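Local coordinates for pectate lyase 47 (PDB 1VBL), which cleaves pectate by eliminative lysis, as a calcium-binding, thermostable enzyme of polysaccharide lyase family 1, at residues E6-Y11 with E19-G24. Residues are numbered along the deposited sequence; the frame is centred on the assembly and turned at random.
Sequences EVLKPY and EGTTGG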
ATOM      1  N   GLU A   6      -6.766 -21.910  -3.635  1.00 22.96           N
ATOM      2  CA  GLU A   6      -6.238 -21.728  -2.285  1.00 22.66           C
ATOM      3  C   GLU A   6      -6.894 -20.564  -1.553  1.00 22.11           C
ATOM      4  O   GLU A   6      -7.151 -19.510  -2.139  1.00 21.09           O
ATOM      5  CB  GLU A   6      -4.724 -21.515  -2.332  1.00 23.53           C
ATOM      6  CG  GLU A   6      -3.923 -22.801  -2.481  1.00 28.27           C
ATOM      7  CD  GLU A   6      -2.433 -22.548  -2.607  1.00 30.08           C
ATOM      8  OE1 GLU A   6      -1.941 -21.577  -1.994  1.00 32.63           O
ATOM      9  OE2 GLU A   6      -1.750 -23.326  -3.310  1.00 33.66           O
ATOM     10  N   VAL A   7      -7.166 -20.764  -0.267  1.00 19.37           N
ATOM     11  CA  VAL A   7      -7.790 -19.725   0.538  1.00 18.17           C
ATOM     12  C   VAL A   7      -6.980 -19.442   1.794  1.00 16.42           C
ATOM     13  O   VAL A   7      -6.018 -20.147   2.103  1.00 15.06           O
ATOM     14  CB  VAL A   7      -9.231 -20.113   0.939  1.00 18.72           C
ATOM     15  CG1 VAL A   7     -10.055 -20.400  -0.314  1.00 20.28           C
ATOM     16  CG2 VAL A   7      -9.215 -21.331   1.860  1.00 19.57           C
ATOM     17  N   LEU A   8      -7.375 -18.392   2.503  1.00 16.23           N
ATOM     18  CA  LEU A   8      -6.710 -17.974   3.731  1.00 14.53           C
ATOM     19  C   LEU A   8      -6.874 -19.022   4.836  1.00 15.95           C
ATOM     20  O   LEU A   8      -7.974 -19.532   5.058  1.00 14.18           O
ATOM     21  CB  LEU A   8      -7.306 -16.648   4.204  1.00 14.30           C
ATOM     22  CG  LEU A   8      -6.653 -16.014   5.433  1.00 14.71           C
ATOM     23  CD1 LEU A   8      -5.330 -15.387   5.026  1.00 13.02           C
ATOM     24  CD2 LEU A   8      -7.586 -14.964   6.029  1.00 14.11           C
ATOM     25  N   LYS A   9      -5.785 -19.333   5.531  1.00 14.21           N
ATOM     26  CA  LYS A   9      -5.829 -20.304   6.618  1.00 15.75           C
ATOM     27  C   LYS A   9      -6.840 -19.831   7.657  1.00 14.98           C
ATOM     28  O   LYS A   9      -7.065 -18.628   7.822  1.00 14.52           O
ATOM     29  CB  LYS A   9      -4.450 -20.473   7.264  1.00 17.96           C
ATOM     30  CG  LYS A   9      -3.378 -21.015   6.329  1.00 21.63           C
ATOM     31  CD  LYS A   9      -2.488 -19.889   5.793  1.00 28.54           C
ATOM     32  CE  LYS A   9      -3.293 -18.843   5.026  1.00 22.43           C
ATOM     33  NZ  LYS A   9      -2.497 -17.710   4.545  1.00 28.59           N
ATOM     34  N   PRO A  10      -7.452 -20.774   8.385  1.00 14.74           N
ATOM     35  CA  PRO A  10      -8.456 -20.475   9.409  1.00 15.41           C
ATOM     36  C   PRO A  10      -8.136 -19.412  10.460  1.00 14.74           C
ATOM     37  O   PRO A  10      -9.046 -18.745  10.949  1.00 15.29           O
ATOM     38  CB  PRO A  10      -8.747 -21.846  10.019  1.00 16.18           C
ATOM     39  CG  PRO A  10      -7.477 -22.600   9.806  1.00 18.64           C
ATOM     40  CD  PRO A  10      -7.112 -22.207   8.394  1.00 14.42           C
ATOM     41  N   TYR A  11      -6.864 -19.250  10.811  1.00 14.42           N
ATOM     42  CA  TYR A  11      -6.484 -18.254  11.813  1.00 15.08           C
ATOM     43  C   TYR A  11      -5.438 -17.272  11.304  1.00 14.81           C
ATOM     44  O   TYR A  11      -4.788 -16.589  12.098  1.00 14.29           O
ATOM     45  CB  TYR A  11      -5.928 -18.931  13.075  1.00 16.39           C
ATOM     46  CG  TYR A  11      -6.910 -19.831  13.792  1.00 20.18           C
ATOM     47  CD1 TYR A  11      -7.129 -21.141  13.362  1.00 22.20           C
ATOM     48  CD2 TYR A  11      -7.638 -19.365  14.886  1.00 23.55           C
ATOM     49  CE1 TYR A  11      -8.051 -21.965  14.004  1.00 24.02           C
ATOM     50  CE2 TYR A  11      -8.565 -20.181  15.536  1.00 24.98           C
ATOM     51  CZ  TYR A  11      -8.767 -21.478  15.089  1.00 27.26           C
ATOM     52  OH  TYR A  11      -9.690 -22.282  15.717  1.00 28.13           O
ATOM     53  N   GLU A  19     -16.170 -16.145   8.784  1.00 20.05           N
ATOM     54  CA  GLU A  19     -16.076 -17.156   7.736  1.00 22.44           C
ATOM     55  C   GLU A  19     -14.740 -17.094   6.999  1.00 21.26           C
ATOM     56  O   GLU A  19     -14.456 -17.926   6.136  1.00 20.27           O
ATOM     57  CB  GLU A  19     -17.221 -16.983   6.737  1.00 27.10           C
ATOM     58  CG  GLU A  19     -18.592 -17.239   7.330  1.00 34.24           C
ATOM     59  CD  GLU A  19     -18.721 -18.637   7.903  1.00 37.74           C
ATOM     60  OE1 GLU A  19     -18.533 -19.610   7.143  1.00 40.61           O
ATOM     61  OE2 GLU A  19     -19.011 -18.762   9.112  1.00 41.49           O
ATOM     62  N   GLY A  20     -13.926 -16.100   7.336  1.00 18.89           N
ATOM     63  CA  GLY A  20     -12.626 -15.975   6.704  1.00 17.57           C
ATOM     64  C   GLY A  20     -12.657 -15.408   5.297  1.00 18.14           C
ATOM     65  O   GLY A  20     -13.646 -14.813   4.872  1.00 17.18           O
ATOM     66  N   THR A  21     -11.563 -15.604   4.571  1.00 16.61           N
ATOM     67  CA  THR A  21     -11.443 -15.096   3.214  1.00 14.87           C
ATOM     68  C   THR A  21     -11.194 -16.225   2.229  1.00 14.73           C
ATOM     69  O   THR A  21     -10.207 -16.956   2.333  1.00 13.83           O
ATOM     70  CB  THR A  21     -10.296 -14.069   3.129  1.00 14.53           C
ATOM     71  OG1 THR A  21     -10.542 -13.019   4.074  1.00 13.91           O
ATOM     72  CG2 THR A  21     -10.202 -13.467   1.730  1.00 14.40           C
ATOM     73  N   THR A  22     -12.099 -16.357   1.266  1.00 13.99           N
ATOM     74  CA  THR A  22     -11.999 -17.404   0.260  1.00 15.40           C
ATOM     75  C   THR A  22     -11.897 -16.841  -1.156  1.00 14.34           C
ATOM     76  O   THR A  22     -11.695 -17.589  -2.107  1.00 13.55           O
ATOM     77  CB  THR A  22     -13.220 -18.340   0.326  1.00 16.19           C
ATOM     78  OG1 THR A  22     -14.417 -17.567   0.170  1.00 16.33           O
ATOM     79  CG2 THR A  22     -13.263 -19.071   1.667  1.00 17.04           C
ATOM     80  N   GLY A  23     -12.033 -15.525  -1.288  1.00 14.64           N
ATOM     81  CA  GLY A  23     -11.948 -14.910  -2.603  1.00 14.93           C
ATOM     82  C   GLY A  23     -12.905 -15.561  -3.587  1.00 16.24           C
ATOM     83  O   GLY A  23     -14.081 -15.755  -3.280  1.00 17.07           O
ATOM     84  N   GLY A  24     -12.406 -15.905  -4.770  1.00 15.48           N
ATOM     85  CA  GLY A  24     -13.255 -16.532  -5.768  1.00 17.74           C
ATOM     86  C   GLY A  24     -13.040 -18.030  -5.868  1.00 19.78           C
ATOM     87  O   GLY A  24     -13.316 -18.639  -6.905  1.00 20.16           O
TER
HETATM   88  O   HOH W   1     -10.471 -18.436   5.290  1.00 31.84           O
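Leu8 and Thr21 meet through one direct backbone hydrogen bond, Leu8 N to Thr21 O at 3.2 Å. A water extends the link: it donates to Leu8 O at 2.7 Å and accepts a weak bond from Thr21 N, so Leu8 is held through both its amide and its carbonyl. Beside this polar seam, Leu8 CG lies anti to the backbone N (chi1 -176°), and the branch CD2 crosses the Thr21 side chain at a slant, 4.1 Å from Thr21 CB. Leucine suits this buried place, its apolar side chain touching Trp201 and Ala15 as well as Thr21. Val7, compact and beta-branched, covers the next residue: its CG1 rests on Thr22 CA at 3.6 Å and also meets Thr22 CB. Threonine suits position 21 because its hydroxyl is hydrogen-bonded to Ala15 O in the intervening loop, while its side chain also touches Trp201 and Ile159. Asn157 OD1 accepts from the amides of both Thr22 and Gly23; the positive phi of Gly23 favours glycine there. Two irregular stretches of the N-terminal loop are thus laid together on strands 156-161 and 200-208 of the parallel beta-helix characteristic of pectate lyases, away from the calcium site.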